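Local coordinates for fimbrial subunit CupB6 (Pseudomonas aeruginosa, PDB 5CYL), which forms the adhesive tip of a chaperone-usher pilus and probably mediates bacterial attachment during biofilm formation, at residues Phe12-Gly17 with Val41-Asn46; Gly33-Ala38 with Glu126-Val131; Arg239-Ser244 with Leu316-Ile321. One frame throughout, in Å; residues are numbered along the deposited sequence.

Interaction 1: residues Phe12-Gly17 with Val41-Asn46; sequences FDNGKG and VSLFLN
The amide N of Phe-44 gives its hydrogen to Asp-13 O at 2.7 Å, and Asp-13 N returns a bond of 2.8 Å to Phe-44 O. These two bonds make Asp-13 and Phe-44 a hydrogen-bonded antiparallel pair, flanked by the non-hydrogen-bonded pairs Phe-12 with Leu-45 and Asn-14 with Leu-43. Past Asn-14 the pairing fades: Gly-15 N reaches Ser-42 O only in a weak bond of 3.4 Å.

The two faces of this ladder differ in chemistry. On the side of Phe-12 and Leu-45, the leucine CG stands anti to its backbone N (chi1 -173°), and methyl CD1 sits over the centre of the Phe-12 ring, 4.0 Å from the centroid, as a CH-pi contact. Leu-43 comes at the same ring at about a right angle, its CD1 4.0 Å from Phe-12 CD1. The other side carries Asp-13 and the exposed Phe-44, whose CE2 touches Gly-15 CA at 4.0 Å. There, too, Asn-46 ND2 makes a weak 3.4 Å bond to Asp-13 OD2, with amide and carboxylate planes 32° apart. Ser-11 OG is a second weak partner of that oxygen, while Ser-118 OG bonds Asn-46 OD1.

Strand 35-50 runs between 6-22 and 118-129, bonding on its far side to Ser-121 and Thr-119. Phe-12 touches Leu-154 and Ala-156 on strand 151-160 of the second sheet, Leu-43 the first and Leu-45 the second, as in a beta sandwich, and Tyr-186 lays its ring nearly parallel to that of Phe-12.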
ATOM      1  N   PHE A  12     -14.552  20.915 -22.327  1.00 58.28           N
ATOM      2  CA  PHE A  12     -13.335  20.130 -22.145  1.00 51.44           C
ATOM      3  C   PHE A  12     -13.667  18.696 -22.451  1.00 55.11           C
ATOM      4  O   PHE A  12     -14.690  18.223 -21.972  1.00 65.83           O
ATOM      5  CB  PHE A  12     -12.893  20.237 -20.713  1.00 46.24           C
ATOM      6  CG  PHE A  12     -12.070  21.441 -20.406  1.00 43.14           C
ATOM      7  CD1 PHE A  12     -10.724  21.473 -20.754  1.00 42.92           C
ATOM      8  CD2 PHE A  12     -12.596  22.492 -19.655  1.00 42.94           C
ATOM      9  CE1 PHE A  12      -9.934  22.581 -20.428  1.00 44.77           C
ATOM     10  CE2 PHE A  12     -11.822  23.593 -19.312  1.00 45.26           C
ATOM     11  CZ  PHE A  12     -10.482  23.639 -19.697  1.00 46.85           C
ATOM     12  N   ASP A  13     -12.852  17.994 -23.235  1.00 57.38           N
ATOM     13  CA  ASP A  13     -13.159  16.588 -23.551  1.00 63.32           C
ATOM     14  C   ASP A  13     -11.951  15.690 -23.490  1.00 64.19           C
ATOM     15  O   ASP A  13     -10.848  16.117 -23.780  1.00 64.58           O
ATOM     16  CB  ASP A  13     -13.820  16.470 -24.920  1.00 73.31           C
ATOM     17  CG  ASP A  13     -15.213  17.120 -24.969  1.00 86.15           C
ATOM     18  OD1 ASP A  13     -16.152  16.649 -24.301  1.00 89.67           O
ATOM     19  OD2 ASP A  13     -15.379  18.100 -25.715  1.00 94.29           O
ATOM     20  N   ASN A  14     -12.181  14.433 -23.126  1.00 68.73           N
ATOM     21  CA  ASN A  14     -11.103  13.454 -22.880  1.00 73.23           C
ATOM     22  C   ASN A  14     -10.339  13.076 -24.126  1.00 74.92           C
ATOM     23  O   ASN A  14     -10.940  12.917 -25.186  1.00 77.05           O
ATOM     24  CB  ASN A  14     -11.679  12.176 -22.280  1.00 76.23           C
ATOM     25  CG  ASN A  14     -12.171  12.352 -20.848  1.00 79.86           C
ATOM     26  OD1 ASN A  14     -11.822  13.309 -20.146  1.00 78.00           O
ATOM     27  ND2 ASN A  14     -12.964  11.397 -20.390  1.00 79.12           N
ATOM     28  N   GLY A  15      -9.022  12.949 -23.982  1.00 73.58           N
ATOM     29  CA  GLY A  15      -8.161  12.505 -25.079  1.00 73.50           C
ATOM     30  C   GLY A  15      -7.924  11.014 -24.955  1.00 73.99           C
ATOM     31  O   GLY A  15      -8.741  10.313 -24.355  1.00 72.13           O
ATOM     32  N   LYS A  16      -6.824  10.534 -25.542  1.00 74.73           N
ATOM     33  CA  LYS A  16      -6.350   9.156 -25.314  1.00 73.79           C
ATOM     34  C   LYS A  16      -5.830   9.134 -23.868  1.00 75.62           C
ATOM     35  O   LYS A  16      -5.031   9.988 -23.497  1.00 79.19           O
ATOM     36  CB  LYS A  16      -5.260   8.746 -26.328  1.00 67.32           C
ATOM     37  N   GLY A  17      -6.325   8.197 -23.052  1.00 74.09           N
ATOM     38  CA  GLY A  17      -5.960   8.087 -21.620  1.00 69.70           C
ATOM     39  C   GLY A  17      -4.757   7.179 -21.350  1.00 68.86           C
ATOM     40  O   GLY A  17      -4.733   6.031 -21.764  1.00 68.57           O
ATOM     41  N   VAL A  41      -1.801  13.752 -18.526  1.00 48.25           N
ATOM     42  CA  VAL A  41      -3.175  13.826 -19.041  1.00 53.72           C
ATOM     43  C   VAL A  41      -3.337  14.933 -20.082  1.00 58.76           C
ATOM     44  O   VAL A  41      -2.927  16.093 -19.865  1.00 64.01           O
ATOM     45  CB  VAL A  41      -4.199  14.058 -17.921  1.00 54.85           C
ATOM     46  CG1 VAL A  41      -5.599  14.193 -18.508  1.00 57.45           C
ATOM     47  CG2 VAL A  41      -4.151  12.915 -16.914  1.00 57.47           C
ATOM     48  N   SER A  42      -3.965  14.589 -21.200  1.00 57.55           N
ATOM     49  CA  SER A  42      -4.256  15.586 -22.229  1.00 61.86           C
ATOM     50  C   SER A  42      -5.752  15.726 -22.477  1.00 58.80           C
ATOM     51  O   SER A  42      -6.425  14.753 -22.763  1.00 60.95           O
ATOM     52  CB  SER A  42      -3.536  15.244 -23.533  1.00 63.71           C
ATOM     53  OG  SER A  42      -3.293  16.435 -24.262  1.00 74.32           O
ATOM     54  N   LEU A  43      -6.264  16.942 -22.342  1.00 55.74           N
ATOM     55  CA  LEU A  43      -7.687  17.236 -22.607  1.00 54.32           C
ATOM     56  C   LEU A  43      -7.861  18.037 -23.908  1.00 57.62           C
ATOM     57  O   LEU A  43      -7.032  18.891 -24.211  1.00 58.15           O
ATOM     58  CB  LEU A  43      -8.283  18.027 -21.449  1.00 50.08           C
ATOM     59  CG  LEU A  43      -8.370  17.311 -20.104  1.00 48.75           C
ATOM     60  CD1 LEU A  43      -9.137  18.177 -19.119  1.00 45.01           C
ATOM     61  CD2 LEU A  43      -8.977  15.909 -20.260  1.00 47.01           C
ATOM     62  N   PHE A  44      -8.903  17.755 -24.680  1.00 55.90           N
ATOM     63  CA  PHE A  44      -9.258  18.622 -25.808  1.00 52.94           C
ATOM     64  C   PHE A  44     -10.080  19.812 -25.323  1.00 52.13           C
ATOM     65  O   PHE A  44     -11.108  19.648 -24.623  1.00 53.14           O
ATOM     66  CB  PHE A  44     -10.059  17.849 -26.831  1.00 52.56           C
ATOM     67  CG  PHE A  44      -9.253  16.883 -27.630  1.00 55.14           C
ATOM     68  CD1 PHE A  44      -8.180  17.317 -28.394  1.00 56.22           C
ATOM     69  CD2 PHE A  44      -9.611  15.534 -27.681  1.00 57.28           C
ATOM     70  CE1 PHE A  44      -7.464  16.412 -29.173  1.00 58.22           C
ATOM     71  CE2 PHE A  44      -8.892  14.619 -28.448  1.00 58.45           C
ATOM     72  CZ  PHE A  44      -7.809  15.062 -29.190  1.00 58.28           C
ATOM     73  N   LEU A  45      -9.643  21.003 -25.689  1.00 48.57           N
ATOM     74  CA  LEU A  45     -10.449  22.185 -25.436  1.00 48.78           C
ATOM     75  C   LEU A  45     -11.157  22.666 -26.730  1.00 50.04           C
ATOM     76  O   LEU A  45     -10.520  23.037 -27.693  1.00 52.17           O
ATOM     77  CB  LEU A  45      -9.610  23.271 -24.788  1.00 46.73           C
ATOM     78  CG  LEU A  45     -10.330  24.537 -24.304  1.00 48.90           C
ATOM     79  CD1 LEU A  45     -11.666  24.277 -23.608  1.00 50.33           C
ATOM     80  CD2 LEU A  45      -9.392  25.326 -23.388  1.00 46.39           C
ATOM     81  N   ASN A  46     -12.484  22.635 -26.730  1.00 51.93           N
ATOM     82  CA  ASN A  46     -13.272  23.016 -27.899  1.00 53.24           C
ATOM     83  C   ASN A  46     -14.124  24.245 -27.660  1.00 58.50           C
ATOM     84  O   ASN A  46     -14.733  24.434 -26.597  1.00 61.15           O
ATOM     85  CB  ASN A  46     -14.098  21.828 -28.358  1.00 52.97           C
ATOM     86  CG  ASN A  46     -13.233  20.626 -28.650  1.00 55.37           C
ATOM     87  OD1 ASN A  46     -12.143  20.776 -29.154  1.00 58.12           O
ATOM     88  ND2 ASN A  46     -13.701  19.430 -28.294  1.00 56.03           N
TER

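Interaction 2: residues Gly33-Ala38 with Glu126-Val131; sequences GTVLFA and ELVLTV
Gly-33 N meets Leu-129 O at 2.7 Å at one end of the backbone ladder, and Leu-129 N answers with a 2.9 Å bond to Thr-34 O; both are close to straight. At the other end Leu-127 N binds Phe-37 O at 2.7 Å, with 174° at the hydrogen. Between them one acceptor takes two donors: Leu-127 O receives Leu-36 N at 2.8 Å but strongly bent, and Phe-37 N at 3.4 Å but nearly straight, each of them a weak bond. CA-H groups of Val-128 and Glu-126 add softer contacts to Thr-34 O and Phe-37 O.

Two residues facing one make this a classic beta bulge, interrupting the start of strand 35-50 where it lies antiparallel to 118-129. The extra residue shifts the register by one, and Val-35 and Ala-38, three positions apart, consequently share the face that holds Glu-126 and Val-128.

The apolar contacts divide between the two faces. On the first, Glu-126 lies across Val-35 at about a right angle, its CG packing 4.0 Å from Ala-38 CB and its carboxylate end over the valine methyls. On the second, Phe-37 CD2 comes within 4.2 Å of Leu-127 CD1, and Trp-20 of strand 6-22 touches both of these side chains. Leu-36 and Leu-129 cross at a slant, and the extended chi2 of Leu-36 (178°) brings its CD1 to 4.1 Å from Leu-129 CB.

The one charged group has its partner elsewhere: Glu-126 OE1 forms a salt bridge to Arg-86 NH2 on strand 83-90, and the side chains of Val-35 and Val-128 also touch Arg-86.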
ATOM      1  N   GLY A  33       7.653  12.784   0.696  1.00 41.72           N
ATOM      2  CA  GLY A  33       7.668  13.735  -0.408  1.00 35.21           C
ATOM      3  C   GLY A  33       7.957  13.070  -1.718  1.00 35.30           C
ATOM      4  O   GLY A  33       7.975  13.733  -2.744  1.00 40.00           O
ATOM      5  N   THR A  34       8.195  11.772  -1.704  1.00 32.70           N
ATOM      6  CA  THR A  34       8.547  11.067  -2.941  1.00 34.46           C
ATOM      7  C   THR A  34       7.319  10.867  -3.825  1.00 33.45           C
ATOM      8  O   THR A  34       6.231  10.649  -3.331  1.00 38.15           O
ATOM      9  CB  THR A  34       9.249   9.711  -2.643  1.00 35.38           C
ATOM     10  OG1 THR A  34      10.503   9.955  -2.015  1.00 38.82           O
ATOM     11  CG2 THR A  34       9.485   8.930  -3.891  1.00 32.81           C
ATOM     12  N   VAL A  35       7.525  10.882  -5.129  1.00 32.09           N
ATOM     13  CA  VAL A  35       6.444  10.683  -6.060  1.00 34.22           C
ATOM     14  C   VAL A  35       6.342   9.223  -6.428  1.00 35.33           C
ATOM     15  O   VAL A  35       7.157   8.728  -7.166  1.00 36.83           O
ATOM     16  CB  VAL A  35       6.628  11.539  -7.361  1.00 32.33           C
ATOM     17  CG1 VAL A  35       5.539  11.199  -8.385  1.00 30.63           C
ATOM     18  CG2 VAL A  35       6.574  13.033  -7.049  1.00 30.86           C
ATOM     19  N   LEU A  36       5.331   8.555  -5.917  1.00 36.26           N
ATOM     20  CA  LEU A  36       5.116   7.135  -6.219  1.00 40.97           C
ATOM     21  C   LEU A  36       4.635   6.864  -7.643  1.00 41.31           C
ATOM     22  O   LEU A  36       5.103   5.943  -8.332  1.00 43.14           O
ATOM     23  CB  LEU A  36       4.145   6.513  -5.215  1.00 40.43           C
ATOM     24  CG  LEU A  36       4.431   6.952  -3.770  1.00 40.36           C
ATOM     25  CD1 LEU A  36       3.427   6.357  -2.820  1.00 40.94           C
ATOM     26  CD2 LEU A  36       5.846   6.551  -3.357  1.00 41.40           C
ATOM     27  N   PHE A  37       3.657   7.630  -8.079  1.00 44.71           N
ATOM     28  CA  PHE A  37       3.058   7.438  -9.413  1.00 44.91           C
ATOM     29  C   PHE A  37       2.784   8.758 -10.082  1.00 46.58           C
ATOM     30  O   PHE A  37       2.443   9.731  -9.429  1.00 47.87           O
ATOM     31  CB  PHE A  37       1.740   6.680  -9.335  1.00 43.23           C
ATOM     32  CG  PHE A  37       1.835   5.364  -8.644  1.00 47.53           C
ATOM     33  CD1 PHE A  37       2.491   4.261  -9.225  1.00 47.42           C
ATOM     34  CD2 PHE A  37       1.228   5.213  -7.401  1.00 46.65           C
ATOM     35  CE1 PHE A  37       2.528   3.056  -8.548  1.00 45.37           C
ATOM     36  CE2 PHE A  37       1.217   3.987  -6.748  1.00 41.87           C
ATOM     37  CZ  PHE A  37       1.862   2.912  -7.322  1.00 43.00           C
ATOM     38  N   ALA A  38       2.888   8.756 -11.404  1.00 47.07           N
ATOM     39  CA  ALA A  38       2.600   9.963 -12.169  1.00 43.85           C
ATOM     40  C   ALA A  38       1.920   9.616 -13.453  1.00 42.81           C
ATOM     41  O   ALA A  38       2.180   8.581 -14.028  1.00 42.48           O
ATOM     42  CB  ALA A  38       3.870  10.749 -12.413  1.00 47.85           C
ATOM     43  N   GLU A 126       0.184  13.454 -10.280  1.00 42.44           N
ATOM     44  CA  GLU A 126       1.176  12.860  -9.368  1.00 41.70           C
ATOM     45  C   GLU A 126       0.600  12.387  -8.031  1.00 40.24           C
ATOM     46  O   GLU A 126      -0.125  13.123  -7.369  1.00 38.13           O
ATOM     47  CB  GLU A 126       2.307  13.843  -9.086  1.00 46.09           C
ATOM     48  CG  GLU A 126       3.293  14.080 -10.228  1.00 52.18           C
ATOM     49  CD  GLU A 126       4.367  15.108  -9.876  1.00 58.66           C
ATOM     50  OE1 GLU A 126       4.043  16.118  -9.171  1.00 54.85           O
ATOM     51  OE2 GLU A 126       5.516  14.916 -10.339  1.00 63.61           O
ATOM     52  N   LEU A 127       0.950  11.158  -7.654  1.00 38.77           N
ATOM     53  CA  LEU A 127       0.628  10.600  -6.319  1.00 33.88           C
ATOM     54  C   LEU A 127       1.880  10.608  -5.453  1.00 32.47           C
ATOM     55  O   LEU A 127       2.916  10.027  -5.818  1.00 31.55           O
ATOM     56  CB  LEU A 127       0.034   9.203  -6.436  1.00 32.06           C
ATOM     57  CG  LEU A 127      -1.394   9.293  -6.983  1.00 31.33           C
ATOM     58  CD1 LEU A 127      -1.962   7.905  -7.290  1.00 28.50           C
ATOM     59  CD2 LEU A 127      -2.339  10.108  -6.068  1.00 29.92           C
ATOM     60  N   VAL A 128       1.785  11.299  -4.318  1.00 30.43           N
ATOM     61  CA  VAL A 128       2.964  11.616  -3.473  1.00 31.84           C
ATOM     62  C   VAL A 128       2.872  10.995  -2.085  1.00 35.30           C
ATOM     63  O   VAL A 128       1.786  10.998  -1.474  1.00 38.99           O
ATOM     64  CB  VAL A 128       3.111  13.130  -3.267  1.00 30.05           C
ATOM     65  CG1 VAL A 128       4.452  13.470  -2.681  1.00 29.15           C
ATOM     66  CG2 VAL A 128       2.958  13.849  -4.590  1.00 30.36           C
ATOM     67  N   LEU A 129       3.983  10.502  -1.553  1.00 33.77           N
ATOM     68  CA  LEU A 129       3.979   9.950  -0.209  1.00 34.03           C
ATOM     69  C   LEU A 129       4.173  11.061   0.819  1.00 35.50           C
ATOM     70  O   LEU A 129       5.229  11.681   0.886  1.00 36.22           O
ATOM     71  CB  LEU A 129       5.067   8.883  -0.074  1.00 35.04           C
ATOM     72  CG  LEU A 129       5.362   8.364   1.343  1.00 35.83           C
ATOM     73  CD1 LEU A 129       4.269   7.446   1.819  1.00 39.11           C
ATOM     74  CD2 LEU A 129       6.703   7.653   1.366  1.00 36.10           C
ATOM     75  N   THR A 130       3.142  11.298   1.619  1.00 34.49           N
ATOM     76  CA  THR A 130       3.180  12.336   2.662  1.00 36.91           C
ATOM     77  C   THR A 130       3.581  11.822   4.055  1.00 38.84           C
ATOM     78  O   THR A 130       3.707  12.600   4.999  1.00 41.27           O
ATOM     79  CB  THR A 130       1.833  13.073   2.765  1.00 40.04           C
ATOM     80  OG1 THR A 130       0.767  12.116   2.929  1.00 44.38           O
ATOM     81  CG2 THR A 130       1.573  13.883   1.505  1.00 39.30           C
ATOM     82  N   VAL A 131       3.794  10.517   4.167  1.00 39.05           N
ATOM     83  CA  VAL A 131       4.176   9.892   5.445  1.00 37.13           C
ATOM     84  C   VAL A 131       5.227   8.802   5.226  1.00 39.69           C
ATOM     85  O   VAL A 131       5.424   8.364   4.119  1.00 40.90           O
ATOM     86  CB  VAL A 131       2.957   9.290   6.183  1.00 35.08           C
ATOM     87  CG1 VAL A 131       1.906  10.355   6.430  1.00 31.33           C
ATOM     88  CG2 VAL A 131       2.373   8.112   5.401  1.00 30.47           C
TER

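Interaction 3: residues Arg239-Ser244 with Leu316-Ile321; sequences RSFDIS and LSAAYI
Phe-241 and Leu-316 make the dense part of this contact. The phenylalanine CG sits between its backbone N and carbonyl carbon (chi1 63°), and the ring bends back over the partner strand. Leu-316 CB lies over one ring face, displaced toward the rim and 3.8 Å from the centroid. Leu-316 CD1 touches Phe-241 CE2 at 3.6 Å and Ile-243 CD1 at 3.7 Å, while Ala-318 CB meets Phe-241 CE1 at 3.8 Å. Paired amides hold the strands: Phe-241 N to Leu-316 O and its return bond are each 2.8 Å, and Arg-239 and Ala-318 exchange a second such pair.

This face loosens at Arg-239: CB and CG lie beside Ala-318 O, then the chain leads away. The opposite face is thinner. Ser-240, exposed, brings OG only to 4.0 Å from Ser-317 CB, with no bond between the two serines; Ser-317 OG has a weak bond to Glu-238.

Strand 311-322 lies between 239-245 and 283-289. Phe-241 packs on Val-287, on Val-219 of strand 215-225 and on Val-354 of strand 352-361. That strand pairs parallel with 215-225 and antiparallel with 332-343, consistent with donor-strand complementation, filling the place of a pilin's missing last strand.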
ATOM      1  N   ARG A 239      17.459 -27.495  18.941  1.00 40.60           N
ATOM      2  CA  ARG A 239      17.681 -27.668  17.518  1.00 39.23           C
ATOM      3  C   ARG A 239      17.176 -26.410  16.848  1.00 38.58           C
ATOM      4  O   ARG A 239      16.071 -25.968  17.091  1.00 45.26           O
ATOM      5  CB  ARG A 239      16.938 -28.899  17.003  1.00 43.53           C
ATOM      6  CG  ARG A 239      17.382 -30.205  17.641  1.00 54.56           C
ATOM      7  CD  ARG A 239      18.786 -30.575  17.199  1.00 62.49           C
ATOM      8  NE  ARG A 239      19.316 -31.749  17.888  1.00 66.42           N
ATOM      9  CZ  ARG A 239      20.262 -31.702  18.825  1.00 69.28           C
ATOM     10  NH1 ARG A 239      20.795 -30.538  19.181  1.00 78.01           N
ATOM     11  NH2 ARG A 239      20.695 -32.826  19.396  1.00 63.62           N
ATOM     12  N   SER A 240      17.984 -25.814  15.980  1.00 37.81           N
ATOM     13  CA  SER A 240      17.605 -24.566  15.270  1.00 36.20           C
ATOM     14  C   SER A 240      17.052 -24.737  13.872  1.00 36.11           C
ATOM     15  O   SER A 240      17.584 -25.478  13.079  1.00 43.26           O
ATOM     16  CB  SER A 240      18.775 -23.611  15.216  1.00 36.79           C
ATOM     17  OG  SER A 240      18.863 -22.926  16.460  1.00 48.50           O
ATOM     18  N   PHE A 241      15.951 -24.050  13.608  1.00 32.68           N
ATOM     19  CA  PHE A 241      15.324 -24.023  12.289  1.00 31.13           C
ATOM     20  C   PHE A 241      14.697 -22.675  12.009  1.00 32.04           C
ATOM     21  O   PHE A 241      14.460 -21.902  12.912  1.00 34.59           O
ATOM     22  CB  PHE A 241      14.324 -25.167  12.119  1.00 30.26           C
ATOM     23  CG  PHE A 241      13.162 -25.116  13.046  1.00 31.72           C
ATOM     24  CD1 PHE A 241      13.320 -25.321  14.400  1.00 32.56           C
ATOM     25  CD2 PHE A 241      11.888 -24.896  12.544  1.00 32.79           C
ATOM     26  CE1 PHE A 241      12.218 -25.280  15.249  1.00 34.47           C
ATOM     27  CE2 PHE A 241      10.774 -24.868  13.372  1.00 30.80           C
ATOM     28  CZ  PHE A 241      10.939 -25.061  14.729  1.00 32.50           C
ATOM     29  N   ASP A 242      14.441 -22.389  10.744  1.00 35.44           N
ATOM     30  CA  ASP A 242      13.832 -21.130  10.329  1.00 36.30           C
ATOM     31  C   ASP A 242      12.623 -21.391   9.451  1.00 34.56           C
ATOM     32  O   ASP A 242      12.668 -22.247   8.570  1.00 40.01           O
ATOM     33  CB  ASP A 242      14.867 -20.319   9.564  1.00 39.78           C
ATOM     34  CG  ASP A 242      14.505 -18.885   9.459  1.00 47.73           C
ATOM     35  OD1 ASP A 242      13.648 -18.525   8.688  1.00 56.99           O
ATOM     36  OD2 ASP A 242      15.094 -18.072  10.121  1.00 58.61           O
ATOM     37  N   ILE A 243      11.548 -20.651   9.681  1.00 31.30           N
ATOM     38  CA  ILE A 243      10.384 -20.699   8.788  1.00 32.02           C
ATOM     39  C   ILE A 243      10.459 -19.412   7.999  1.00 34.25           C
ATOM     40  O   ILE A 243      10.457 -18.336   8.576  1.00 33.07           O
ATOM     41  CB  ILE A 243       9.053 -20.812   9.527  1.00 30.06           C
ATOM     42  CG1 ILE A 243       8.984 -22.136  10.295  1.00 29.85           C
ATOM     43  CG2 ILE A 243       7.885 -20.692   8.553  1.00 28.24           C
ATOM     44  CD1 ILE A 243       7.705 -22.300  11.063  1.00 29.73           C
ATOM     45  N   SER A 244      10.572 -19.524   6.685  1.00 37.40           N
ATOM     46  CA  SER A 244      10.764 -18.352   5.849  1.00 42.68           C
ATOM     47  C   SER A 244       9.808 -18.195   4.647  1.00 44.63           C
ATOM     48  O   SER A 244       9.253 -19.148   4.135  1.00 47.66           O
ATOM     49  CB  SER A 244      12.206 -18.336   5.392  1.00 43.80           C
ATOM     50  OG  SER A 244      12.440 -17.196   4.600  1.00 62.58           O
ATOM     51  N   LEU A 316      13.694 -19.978  14.857  1.00 32.01           N
ATOM     52  CA  LEU A 316      13.150 -20.868  15.871  1.00 30.13           C
ATOM     53  C   LEU A 316      14.156 -21.906  16.357  1.00 31.82           C
ATOM     54  O   LEU A 316      15.057 -22.301  15.627  1.00 36.64           O
ATOM     55  CB  LEU A 316      11.905 -21.581  15.345  1.00 28.43           C
ATOM     56  CG  LEU A 316      10.688 -20.736  14.985  1.00 28.44           C
ATOM     57  CD1 LEU A 316       9.700 -21.522  14.140  1.00 27.65           C
ATOM     58  CD2 LEU A 316       9.980 -20.219  16.221  1.00 27.35           C
ATOM     59  N   SER A 317      13.981 -22.341  17.596  1.00 31.52           N
ATOM     60  CA  SER A 317      14.737 -23.458  18.155  1.00 32.67           C
ATOM     61  C   SER A 317      13.780 -24.366  18.919  1.00 32.88           C
ATOM     62  O   SER A 317      12.814 -23.908  19.512  1.00 39.01           O
ATOM     63  CB  SER A 317      15.876 -22.967  19.055  1.00 31.97           C
ATOM     64  OG  SER A 317      15.388 -22.609  20.325  1.00 33.74           O
ATOM     65  N   ALA A 318      14.047 -25.656  18.902  1.00 30.76           N
ATOM     66  CA  ALA A 318      13.157 -26.632  19.536  1.00 30.43           C
ATOM     67  C   ALA A 318      13.901 -27.646  20.408  1.00 30.47           C
ATOM     68  O   ALA A 318      15.057 -27.965  20.148  1.00 31.18           O
ATOM     69  CB  ALA A 318      12.333 -27.344  18.483  1.00 28.50           C
ATOM     70  N   ALA A 319      13.223 -28.119  21.445  1.00 28.01           N
ATOM     71  CA  ALA A 319      13.789 -29.127  22.337  1.00 26.58           C
ATOM     72  C   ALA A 319      12.695 -29.908  23.022  1.00 28.51           C
ATOM     73  O   ALA A 319      11.529 -29.495  23.047  1.00 31.33           O
ATOM     74  CB  ALA A 319      14.722 -28.514  23.362  1.00 23.77           C
ATOM     75  N   TYR A 320      13.063 -31.079  23.523  1.00 29.38           N
ATOM     76  CA  TYR A 320      12.185 -31.851  24.404  1.00 29.65           C
ATOM     77  C   TYR A 320      12.118 -31.210  25.794  1.00 30.72           C
ATOM     78  O   TYR A 320      13.115 -30.689  26.303  1.00 30.75           O
ATOM     79  CB  TYR A 320      12.710 -33.270  24.513  1.00 29.79           C
ATOM     80  CG  TYR A 320      12.407 -34.071  23.284  1.00 29.95           C
ATOM     81  CD1 TYR A 320      11.079 -34.302  22.901  1.00 29.93           C
ATOM     82  CD2 TYR A 320      13.418 -34.596  22.505  1.00 28.63           C
ATOM     83  CE1 TYR A 320      10.770 -35.037  21.772  1.00 31.55           C
ATOM     84  CE2 TYR A 320      13.131 -35.322  21.352  1.00 30.31           C
ATOM     85  CZ  TYR A 320      11.816 -35.537  20.987  1.00 32.78           C
ATOM     86  OH  TYR A 320      11.502 -36.308  19.869  1.00 36.13           O
ATOM     87  N   ILE A 321      10.950 -31.250  26.408  1.00 29.91           N
ATOM     88  CA  ILE A 321      10.820 -30.780  27.789  1.00 29.03           C
ATOM     89  C   ILE A 321      10.182 -31.865  28.622  1.00 30.47           C
ATOM     90  O   ILE A 321       9.283 -32.572  28.143  1.00 31.72           O
ATOM     91  CB  ILE A 321       9.992 -29.492  27.879  1.00 27.15           C
ATOM     92  CG1 ILE A 321      10.188 -28.826  29.243  1.00 26.20           C
ATOM     93  CG2 ILE A 321       8.531 -29.779  27.563  1.00 25.42           C
ATOM     94  CD1 ILE A 321       9.446 -27.521  29.425  1.00 25.81           C
TER

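Interactions 1 and 2 belong to one sheet and share strand 35-50, which pairs with 6-22 in the first and with 118-129 in the second; their centres lie 24 Å apart. Interaction 3 sits in the separate sheet of the fimbrial family region, its centre about 61 Å from that of interaction 1. All three are partly buried. Interaction 2, the only one with a bulge, has five of ten touching residues buried and none exposed, and sets a salt-bridged glutamate beside aliphatic carbons. Interaction 3 has four of seven buried; its exposed Ser-240 is one of two serines that do not bond each other. Interaction 1 has two of nine buried, with Asn-14 and Phe-44 exposed and weakly bonded polar groups.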